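Local coordinates for predicted ATPase of the ABC class (Vibrio vulnificus, PDB 5D6A), which is predicted to be an ATPase of the ABC class and binds the non-hydrolysable ATP analogue AMP-PNP, consistent with a role in ATP hydrolysis, at residues D224-D229 and P287-E292; N471-G476 and L488-E493; E493-S498 and N564-S569. All coordinates share one frame; numbering follows the deposited sequence.

Interaction 1 (D224-D229 and P287-E292); sequences DLPMKD and PGDGRE. Unlike the reference sequence in segment 287-292: Gly-288 (reference Ser). With ANP (phosphoaminophosphonic acid-adenylate ester), chain C.
Asp-224 and Arg-291 face each other end-on: the guanidinium offers both terminal nitrogens, NH1 to Asp-224 OD1 at 3.1 Å and NH2 to Asp-224 OD2 at 3.2 Å. The second bond is the straighter, with an N-H...O angle of 166°. The grip is nonetheless twisted, because the carboxylate and guanidinium planes stand 69° apart. OD1 is met on its syn side but tilted out of the carboxylate plane, whereas OD2 is met from above that plane. The NE and NH2 side of the same guanidinium is gripped side-on, within its own loop, by Asp-289, with Arg-291 NE to Asp-289 OD2 at 2.9 Å and Arg-291 NH2 to Asp-289 OD1 at 3.1 Å. A bend at chi3 (-66°) turns the arginine head between the two acids, and NH2 is shared by both. Asp-289 OD1 has further partners in Arg-218, through a salt bridge, and Gln-123. Arg-218 also donates to the backbone O of Asp-224.

Beside this polar cluster the ring of Pro-226 rests on the loop backbone, its CB 3.2 Å from Asp-289 O. Glu-292 ties the loop from within, its OE1 accepting from Gly-290 N at 2.8 Å. One residue past the proline, selenomethionine Met-227 reaches the nucleotide analogue, with SE 3.6 Å from N3 of the adenine and CE 3.4 Å from the ribose O2'. Two acids and two neighbouring arginines thus probably balance one another's charge, fixing the rotation of the Arg-291 head and joining loop 287-292 to the segment whose Met-227 touches the adenine.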
loop_
_atom_site.group_PDB
_atom_site.type_symbol
_atom_site.label_atom_id
_atom_site.label_comp_id
_atom_site.label_asym_id
_atom_site.label_seq_id
_atom_site.Cartn_x
_atom_site.Cartn_y
_atom_site.Cartn_z
ATOM N N ASP A 224 4.517 -2.759 -15.349
ATOM C CA ASP A 224 4.578 -1.484 -16.069
ATOM C C ASP A 224 4.940 -1.634 -17.558
ATOM O O ASP A 224 5.058 -0.632 -18.268
ATOM C CB ASP A 224 5.572 -0.543 -15.375
ATOM C CG ASP A 224 5.414 0.914 -15.808
ATOM O OD1 ASP A 224 4.271 1.356 -16.058
ATOM O OD2 ASP A 224 6.437 1.630 -15.875
ATOM N N LEU A 225 5.117 -2.870 -18.028
ATOM C CA LEU A 225 5.436 -3.123 -19.442
ATOM C C LEU A 225 4.171 -2.994 -20.282
ATOM O O LEU A 225 3.073 -3.166 -19.762
ATOM C CB LEU A 225 6.066 -4.510 -19.628
ATOM C CG LEU A 225 7.532 -4.685 -19.213
ATOM C CD1 LEU A 225 7.798 -4.200 -17.798
ATOM C CD2 LEU A 225 7.932 -6.145 -19.361
ATOM N N PRO A 226 4.319 -2.710 -21.586
ATOM C CA PRO A 226 3.154 -2.514 -22.452
ATOM C C PRO A 226 2.448 -3.790 -22.887
ATOM O O PRO A 226 3.079 -4.836 -23.030
ATOM C CB PRO A 226 3.753 -1.835 -23.679
ATOM C CG PRO A 226 5.130 -2.393 -23.764
ATOM C CD PRO A 226 5.581 -2.603 -22.343
HETATM N N MSE A 227 1.144 -3.675 -23.113
HETATM C CA MSE A 227 0.329 -4.790 -23.573
HETATM C C MSE A 227 0.594 -5.004 -25.034
HETATM O O MSE A 227 0.581 -4.049 -25.815
HETATM C CB MSE A 227 -1.145 -4.436 -23.391
HETATM C CG MSE A 227 -2.095 -5.537 -23.859
HETATM SE SE MSE A 227 -3.943 -4.855 -23.812
HETATM C CE MSE A 227 -4.287 -5.193 -21.901
ATOM N N LYS A 228 0.854 -6.252 -25.421
ATOM C CA LYS A 228 1.076 -6.565 -26.828
ATOM C C LYS A 228 -0.290 -6.896 -27.420
ATOM O O LYS A 228 -1.139 -7.486 -26.745
ATOM C CB LYS A 228 2.056 -7.732 -27.014
ATOM C CG LYS A 228 1.506 -9.112 -26.679
ATOM C CD LYS A 228 2.518 -10.200 -27.010
ATOM C CE LYS A 228 1.901 -11.590 -26.932
ATOM N NZ LYS A 228 1.351 -11.908 -25.586
ATOM N N ASP A 229 -0.497 -6.516 -28.676
ATOM C CA ASP A 229 -1.776 -6.732 -29.356
ATOM C C ASP A 229 -2.858 -5.897 -28.675
ATOM O O ASP A 229 -3.853 -6.425 -28.182
ATOM C CB ASP A 229 -2.171 -8.219 -29.387
ATOM C CG ASP A 229 -1.142 -9.090 -30.097
ATOM O OD1 ASP A 229 -1.353 -10.321 -30.155
ATOM O OD2 ASP A 229 -0.127 -8.554 -30.594
ATOM N N PRO A 287 12.496 3.386 -25.434
ATOM C CA PRO A 287 11.891 3.016 -26.711
ATOM C C PRO A 287 11.137 1.691 -26.623
ATOM O O PRO A 287 11.519 0.810 -25.851
ATOM C CB PRO A 287 13.098 2.880 -27.648
ATOM C CG PRO A 287 14.173 3.694 -27.021
ATOM C CD PRO A 287 13.955 3.574 -25.548
ATOM N N GLY A 288 10.068 1.570 -27.402
ATOM C CA GLY A 288 9.252 0.357 -27.422
ATOM C C GLY A 288 8.308 0.233 -26.239
ATOM O O GLY A 288 7.474 -0.675 -26.199
ATOM N N ASP A 289 8.432 1.151 -25.279
ATOM C CA ASP A 289 7.594 1.136 -24.084
ATOM C C ASP A 289 6.126 1.392 -24.398
ATOM O O ASP A 289 5.247 0.944 -23.661
ATOM C CB ASP A 289 8.060 2.209 -23.107
ATOM C CG ASP A 289 7.172 2.305 -21.888
ATOM O OD1 ASP A 289 6.971 1.279 -21.206
ATOM O OD2 ASP A 289 6.682 3.414 -21.603
ATOM N N GLY A 290 5.873 2.134 -25.475
ATOM C CA GLY A 290 4.515 2.475 -25.879
ATOM C C GLY A 290 4.126 3.888 -25.473
ATOM O O GLY A 290 3.185 4.457 -26.026
ATOM N N ARG A 291 4.854 4.456 -24.510
ATOM C CA ARG A 291 4.581 5.807 -24.017
ATOM C C ARG A 291 5.728 6.790 -24.278
ATOM O O ARG A 291 5.627 7.962 -23.911
ATOM C CB ARG A 291 4.313 5.750 -22.510
ATOM C CG ARG A 291 3.104 4.914 -22.121
ATOM C CD ARG A 291 3.071 4.627 -20.628
ATOM N NE ARG A 291 4.186 3.766 -20.228
ATOM C CZ ARG A 291 4.387 3.300 -18.997
ATOM N NH1 ARG A 291 3.550 3.596 -18.007
ATOM N NH2 ARG A 291 5.437 2.520 -18.757
ATOM N N GLU A 292 6.804 6.329 -24.921
ATOM C CA GLU A 292 7.971 7.198 -25.163
ATOM C C GLU A 292 7.700 8.443 -26.025
ATOM O O GLU A 292 8.591 9.267 -26.208
ATOM C CB GLU A 292 9.178 6.417 -25.727
ATOM C CG GLU A 292 9.058 5.870 -27.150
ATOM C CD GLU A 292 8.192 4.632 -27.273
ATOM O OE1 GLU A 292 7.409 4.332 -26.344
ATOM O OE2 GLU A 292 8.299 3.952 -28.315
HETATM P PG ANP C . -11.828 4.178 -14.521
HETATM O O1G ANP C . -11.066 5.426 -14.892
HETATM O O2G ANP C . -11.476 3.637 -13.153
HETATM O O3G ANP C . -13.308 4.307 -14.787
HETATM P PB ANP C . -12.122 2.519 -17.083
HETATM O O1B ANP C . -12.225 3.730 -17.961
HETATM O O2B ANP C . -13.410 1.868 -16.635
HETATM N N3B ANP C . -11.233 2.956 -15.633
HETATM P PA ANP C . -9.770 1.054 -17.611
HETATM O O1A ANP C . -8.849 1.828 -18.514
HETATM O O2A ANP C . -9.554 1.118 -16.120
HETATM O O3A ANP C . -11.297 1.438 -17.943
HETATM O "O5'" ANP C . -9.724 -0.493 -18.032
HETATM C "C5'" ANP C . -9.922 -0.884 -19.383
HETATM C "C4'" ANP C . -9.291 -2.248 -19.627
HETATM O "O4'" ANP C . -9.025 -2.386 -21.024
HETATM C "C3'" ANP C . -7.960 -2.433 -18.911
HETATM O "O3'" ANP C . -7.825 -3.789 -18.462
HETATM C "C2'" ANP C . -6.919 -2.096 -19.955
HETATM O "O2'" ANP C . -5.734 -2.884 -19.799
HETATM C "C1'" ANP C . -7.620 -2.371 -21.282
HETATM N N9 ANP C . -7.307 -1.337 -22.298
HETATM C C8 ANP C . -7.318 0.003 -22.122
HETATM N N7 ANP C . -6.974 0.635 -23.274
HETATM C C5 ANP C . -6.743 -0.307 -24.206
HETATM C C6 ANP C . -6.342 -0.328 -25.631
HETATM N N6 ANP C . -6.119 0.824 -26.304
HETATM N N1 ANP C . -6.210 -1.532 -26.236
HETATM C C2 ANP C . -6.431 -2.690 -25.578
HETATM N N3 ANP C . -6.797 -2.734 -24.279
HETATM C C4 ANP C . -6.965 -1.601 -23.557
#

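Interaction 2 (N471-G476 and L488-E493); sequences NILTDG and LRFGKE
Gly-476, the first residue beyond helix 468-475, brings its CA to 3.7 Å from the CA of Gly-491, so the helix end abuts the tip of a beta hairpin. That tip is a type II' turn from Phe-490 to Glu-493 joining strands 487-490 and 493-496, with Gly-491 taking the positive-phi position expected of such a turn. Phe-490 N donates to Glu-493 O at 2.9 Å, and the return bond from Glu-493 N is weak. Neither glycine carries a CB, and this permits the backbones to come so near.

Leu-473 packs on Phe-490. Its CD2 sits over one face of the ring, 4.0 Å from the centroid and displaced toward the rim in a CH-pi contact, while its CG meets CZ of the ring. Phe-490 also makes an edge-to-face pair with Trp-516 of helix 506-519, so the ring touches both helices. Ile-472 comes in by its CG2 branch, anti to the backbone N, and meets Glu-493 CG at 3.6 Å, the two side chains crossing at about a right angle. At the outer side, the Lys-492 chain runs its methylenes along the end of the helix, near Asp-475 O and Gly-476 CA. One water links the backbones, donating a hydrogen bond to Ile-472 O at 2.9 Å and accepting one from Lys-492 N at 2.7 Å.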
loop_
_atom_site.group_PDB
_atom_site.type_symbol
_atom_site.label_atom_id
_atom_site.label_comp_id
_atom_site.label_asym_id
_atom_site.label_seq_id
_atom_site.Cartn_x
_atom_site.Cartn_y
_atom_site.Cartn_z
ATOM N N ASN A 471 16.955 17.826 14.406
ATOM C CA ASN A 471 16.613 17.185 15.675
ATOM C C ASN A 471 16.140 15.743 15.488
ATOM O O ASN A 471 16.419 14.877 16.316
ATOM C CB ASN A 471 15.553 18.005 16.417
ATOM C CG ASN A 471 16.046 19.390 16.797
ATOM O OD1 ASN A 471 17.226 19.707 16.655
ATOM N ND2 ASN A 471 15.142 20.221 17.289
ATOM N N ILE A 472 15.429 15.493 14.394
ATOM C CA ILE A 472 14.945 14.154 14.082
ATOM C C ILE A 472 16.136 13.257 13.733
ATOM O O ILE A 472 16.174 12.093 14.130
ATOM C CB ILE A 472 13.924 14.179 12.925
ATOM C CG1 ILE A 472 12.740 15.084 13.284
ATOM C CG2 ILE A 472 13.434 12.771 12.606
ATOM C CD1 ILE A 472 11.724 15.230 12.172
ATOM N N LEU A 473 17.107 13.803 13.002
ATOM C CA LEU A 473 18.306 13.043 12.640
ATOM C C LEU A 473 19.140 12.676 13.862
ATOM O O LEU A 473 19.602 11.542 13.972
ATOM C CB LEU A 473 19.175 13.819 11.648
ATOM C CG LEU A 473 18.698 13.935 10.199
ATOM C CD1 LEU A 473 19.521 14.973 9.458
ATOM C CD2 LEU A 473 18.771 12.593 9.489
ATOM N N THR A 474 19.342 13.631 14.770
ATOM C CA THR A 474 20.137 13.382 15.977
ATOM C C THR A 474 19.488 12.307 16.845
ATOM O O THR A 474 20.158 11.376 17.294
ATOM C CB THR A 474 20.358 14.664 16.811
ATOM O OG1 THR A 474 19.098 15.277 17.100
ATOM C CG2 THR A 474 21.233 15.654 16.059
ATOM N N ASP A 475 18.184 12.433 17.072
ATOM C CA ASP A 475 17.451 11.449 17.865
ATOM C C ASP A 475 17.374 10.111 17.137
ATOM O O ASP A 475 17.246 9.065 17.771
ATOM C CB ASP A 475 16.029 11.941 18.170
ATOM C CG ASP A 475 16.001 13.153 19.098
ATOM O OD1 ASP A 475 17.040 13.462 19.725
ATOM O OD2 ASP A 475 14.927 13.786 19.215
ATOM N N GLY A 476 17.464 10.154 15.809
ATOM C CA GLY A 476 17.360 8.946 14.995
ATOM C C GLY A 476 18.642 8.396 14.404
ATOM O O GLY A 476 18.592 7.638 13.439
ATOM N N LEU A 488 9.498 6.018 3.569
ATOM C CA LEU A 488 10.738 6.783 3.679
ATOM C C LEU A 488 11.079 6.978 5.148
ATOM O O LEU A 488 10.299 7.563 5.899
ATOM C CB LEU A 488 10.611 8.151 3.012
ATOM C CG LEU A 488 11.788 9.108 3.260
ATOM C CD1 LEU A 488 13.116 8.500 2.824
ATOM C CD2 LEU A 488 11.543 10.438 2.565
ATOM N N ARG A 489 12.249 6.492 5.550
ATOM C CA ARG A 489 12.691 6.618 6.926
ATOM C C ARG A 489 13.689 7.765 7.084
ATOM O O ARG A 489 14.700 7.828 6.383
ATOM C CB ARG A 489 13.313 5.315 7.417
ATOM C CG ARG A 489 13.743 5.389 8.872
ATOM C CD ARG A 489 14.273 4.068 9.384
ATOM N NE ARG A 489 14.728 4.189 10.764
ATOM C CZ ARG A 489 15.157 3.175 11.507
ATOM N NH1 ARG A 489 15.183 1.941 11.011
ATOM N NH2 ARG A 489 15.554 3.396 12.753
ATOM N N PHE A 490 13.385 8.662 8.017
ATOM C CA PHE A 490 14.227 9.805 8.314
ATOM C C PHE A 490 14.380 9.802 9.830
ATOM O O PHE A 490 13.534 10.321 10.560
ATOM C CB PHE A 490 13.570 11.083 7.793
ATOM C CG PHE A 490 14.468 12.285 7.814
ATOM C CD1 PHE A 490 15.458 12.440 6.851
ATOM C CD2 PHE A 490 14.301 13.284 8.763
ATOM C CE1 PHE A 490 16.284 13.553 6.853
ATOM C CE2 PHE A 490 15.121 14.399 8.768
ATOM C CZ PHE A 490 16.115 14.534 7.812
ATOM N N GLY A 491 15.460 9.182 10.298
ATOM C CA GLY A 491 15.706 9.034 11.726
ATOM C C GLY A 491 14.857 7.873 12.217
ATOM O O GLY A 491 14.950 6.763 11.692
ATOM N N LYS A 492 14.020 8.132 13.214
ATOM C CA LYS A 492 13.110 7.122 13.750
ATOM C C LYS A 492 11.723 7.263 13.102
ATOM O O LYS A 492 10.850 6.420 13.303
ATOM C CB LYS A 492 13.009 7.272 15.278
ATOM C CG LYS A 492 14.305 6.931 16.006
ATOM C CD LYS A 492 14.421 7.504 17.422
ATOM C CE LYS A 492 13.363 7.015 18.402
ATOM N NZ LYS A 492 12.005 7.580 18.166
ATOM N N GLU A 493 11.544 8.317 12.301
ATOM C CA GLU A 493 10.260 8.619 11.663
ATOM C C GLU A 493 10.062 7.953 10.305
ATOM O O GLU A 493 10.946 7.984 9.454
ATOM C CB GLU A 493 10.122 10.133 11.495
ATOM C CG GLU A 493 10.315 10.913 12.786
ATOM C CD GLU A 493 9.324 10.522 13.861
ATOM O OE1 GLU A 493 8.133 10.338 13.536
ATOM O OE2 GLU A 493 9.734 10.415 15.034
HETATM O O HOH W 1 14.123 10.243 14.941
#

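Interaction 3 (E493-S498 and N564-S569); sequences EFTDLS and NRMRKS
Glu-493, Thr-495 and Arg-565 bury the most surface where edge strand 493-496 meets the loop that follows helix 556-564. The two chains run almost antiparallel, 167° apart end to end, yet they do not pair as strands: a water spans them instead, donating to Phe-494 O at 2.9 Å and accepting from Arg-567 N at 3.0 Å.

Glu-493 lies across Lys-568 at about a right angle. The bend at chi2 (-59°) brings its carboxylate against the lysine methylenes, with CD 3.4 Å from Lys-568 CG and OE2 3.3 Å from Lys-568 CE. The ammonium stays farther off, NZ being 4.4 Å from Glu-493 OE2, a distance beyond a salt bridge.

Thr-495 divides its two branches between neighbouring residues. With chi1 at -57°, OG1 lies beside the backbone N and CG2 anti to it. OG1 turns to CG of selenomethionine Met-566, whose chain crosses it about perpendicularly. CG2 faces the backbone and CB of Arg-565, 4.1 Å from that CB. Trp-516 of helix 506-519 packs on both Thr-495 and Met-566.

The Arg-565 side chain meets the strand through CB and CD, the latter lying 3.9 Å from Asp-496 O. Its extended chain carries the guanidinium on to a salt bridge with Glu-306, a hydrogen bond to Ala-561 O and a cation-pi contact with Trp-346. Met-566 O is bonded by His-312. The strand and loop therefore meet largely through carbon-to-oxygen and carbon-to-carbon contacts and one bridging water, while polar bonds of the loop to Glu-306 and His-312 join this C-terminal part to the P-loop domain; any attraction between Glu-493 and Lys-568 is probably no more than a diffuse electrostatic one.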
loop_
_atom_site.group_PDB
_atom_site.type_symbol
_atom_site.label_atom_id
_atom_site.label_comp_id
_atom_site.label_asym_id
_atom_site.label_seq_id
_atom_site.Cartn_x
_atom_site.Cartn_y
_atom_site.Cartn_z
ATOM N N GLU A 493 11.544 8.317 12.301
ATOM C CA GLU A 493 10.260 8.619 11.663
ATOM C C GLU A 493 10.062 7.953 10.305
ATOM O O GLU A 493 10.946 7.984 9.454
ATOM C CB GLU A 493 10.122 10.133 11.495
ATOM C CG GLU A 493 10.315 10.913 12.786
ATOM C CD GLU A 493 9.324 10.522 13.861
ATOM O OE1 GLU A 493 8.133 10.338 13.536
ATOM O OE2 GLU A 493 9.734 10.415 15.034
ATOM N N PHE A 494 8.881 7.366 10.118
ATOM C CA PHE A 494 8.512 6.706 8.869
ATOM C C PHE A 494 7.407 7.487 8.184
ATOM O O PHE A 494 6.383 7.779 8.793
ATOM C CB PHE A 494 8.039 5.278 9.127
ATOM C CG PHE A 494 9.129 4.352 9.574
ATOM C CD1 PHE A 494 9.855 3.620 8.644
ATOM C CD2 PHE A 494 9.430 4.209 10.919
ATOM C CE1 PHE A 494 10.859 2.760 9.047
ATOM C CE2 PHE A 494 10.434 3.350 11.331
ATOM C CZ PHE A 494 11.151 2.626 10.393
ATOM N N THR A 495 7.621 7.815 6.912
ATOM C CA THR A 495 6.647 8.570 6.132
ATOM C C THR A 495 5.993 7.678 5.091
ATOM O O THR A 495 6.673 7.058 4.282
ATOM C CB THR A 495 7.311 9.753 5.407
ATOM O OG1 THR A 495 7.963 10.598 6.364
ATOM C CG2 THR A 495 6.277 10.565 4.639
ATOM N N ASP A 496 4.669 7.628 5.116
ATOM C CA ASP A 496 3.909 6.828 4.172
ATOM C C ASP A 496 3.730 7.613 2.863
ATOM O O ASP A 496 3.143 8.699 2.850
ATOM C CB ASP A 496 2.555 6.465 4.781
ATOM C CG ASP A 496 1.755 5.525 3.915
ATOM O OD1 ASP A 496 2.186 5.239 2.779
ATOM O OD2 ASP A 496 0.688 5.070 4.373
ATOM N N LEU A 497 4.239 7.052 1.770
ATOM C CA LEU A 497 4.161 7.688 0.459
ATOM C C LEU A 497 3.333 6.865 -0.531
ATOM O O LEU A 497 3.472 7.028 -1.741
ATOM C CB LEU A 497 5.572 7.893 -0.098
ATOM C CG LEU A 497 6.559 8.703 0.757
ATOM C CD1 LEU A 497 7.922 8.765 0.075
ATOM C CD2 LEU A 497 6.044 10.108 1.028
ATOM N N SER A 498 2.460 6.004 -0.011
ATOM C CA SER A 498 1.613 5.143 -0.840
ATOM C C SER A 498 0.745 5.917 -1.822
ATOM O O SER A 498 0.611 5.527 -2.979
ATOM C CB SER A 498 0.694 4.304 0.043
ATOM O OG SER A 498 1.439 3.491 0.924
ATOM N N ASN A 564 5.039 17.046 3.513
ATOM C CA ASN A 564 3.702 17.398 4.004
ATOM C C ASN A 564 3.059 16.246 4.764
ATOM O O ASN A 564 2.111 16.453 5.519
ATOM C CB ASN A 564 2.774 17.784 2.843
ATOM C CG ASN A 564 3.176 19.078 2.163
ATOM O OD1 ASN A 564 3.862 19.914 2.743
ATOM N ND2 ASN A 564 2.726 19.258 0.928
ATOM N N ARG A 565 3.569 15.034 4.540
ATOM C CA ARG A 565 3.044 13.828 5.186
ATOM C C ARG A 565 3.921 13.310 6.320
ATOM O O ARG A 565 3.601 12.286 6.927
ATOM C CB ARG A 565 2.831 12.735 4.140
ATOM C CG ARG A 565 1.712 13.078 3.175
ATOM C CD ARG A 565 1.687 12.181 1.949
ATOM N NE ARG A 565 0.519 12.484 1.131
ATOM C CZ ARG A 565 0.418 13.532 0.315
ATOM N NH1 ARG A 565 -0.697 13.718 -0.377
ATOM N NH2 ARG A 565 1.415 14.401 0.193
HETATM N N MSE A 566 5.020 14.007 6.607
HETATM C CA MSE A 566 5.902 13.624 7.711
HETATM C C MSE A 566 5.271 14.207 8.945
HETATM O O MSE A 566 5.060 15.416 9.033
HETATM C CB MSE A 566 7.320 14.135 7.496
HETATM C CG MSE A 566 8.338 13.185 8.110
HETATM SE SE MSE A 566 9.086 13.982 9.741
HETATM C CE MSE A 566 10.205 15.343 8.864
ATOM N N ARG A 567 4.979 13.345 9.911
ATOM C CA ARG A 567 4.260 13.736 11.131
ATOM C C ARG A 567 4.974 14.688 12.099
ATOM O O ARG A 567 4.326 15.278 12.967
ATOM C CB ARG A 567 3.795 12.471 11.857
ATOM C CG ARG A 567 2.893 11.624 10.969
ATOM C CD ARG A 567 2.470 10.312 11.594
ATOM N NE ARG A 567 1.534 9.606 10.718
ATOM C CZ ARG A 567 0.218 9.816 10.685
ATOM N NH1 ARG A 567 -0.352 10.722 11.479
ATOM N NH2 ARG A 567 -0.541 9.118 9.848
ATOM N N LYS A 568 6.287 14.848 11.948
ATOM C CA LYS A 568 7.054 15.742 12.825
ATOM C C LYS A 568 7.362 17.091 12.169
ATOM O O LYS A 568 7.767 18.031 12.852
ATOM C CB LYS A 568 8.372 15.086 13.241
ATOM C CG LYS A 568 8.235 13.772 13.998
ATOM C CD LYS A 568 7.581 13.952 15.355
ATOM C CE LYS A 568 7.569 12.641 16.123
ATOM N NZ LYS A 568 6.938 12.780 17.461
ATOM N N SER A 569 7.185 17.186 10.853
ATOM C CA SER A 569 7.459 18.434 10.141
ATOM C C SER A 569 6.827 19.640 10.829
ATOM O O SER A 569 5.666 19.592 11.243
ATOM C CB SER A 569 6.943 18.360 8.702
ATOM O OG SER A 569 7.647 17.394 7.950
HETATM O O HOH W 2 6.087 10.543 9.496
#

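How the interactions relate
Interactions 2 and 3 adjoin, their centres 11 Å apart, and share Glu-493 at the hairpin turn. Leu-488 O and Thr-495 N, 2.9 Å apart, probably bond the two hairpin strands, while Ile-472 CD1 packs 3.5 Å from Lys-568 CB and 3.6 Å from Met-566 CE, so helix 468-475, hairpin and loop 564-569 form one packed unit. Interaction 1 lies across the centre of the chain, about 39 Å from interaction 2 and 33 Å from interaction 3 between centres, and it alone includes a residue of the AMP-PNP pocket. Interaction 3 has a more indirect tie: Arg-567 bonds Gln-335 O, next to Asp-336, whose counterpart in the second subunit reaches this nucleotide.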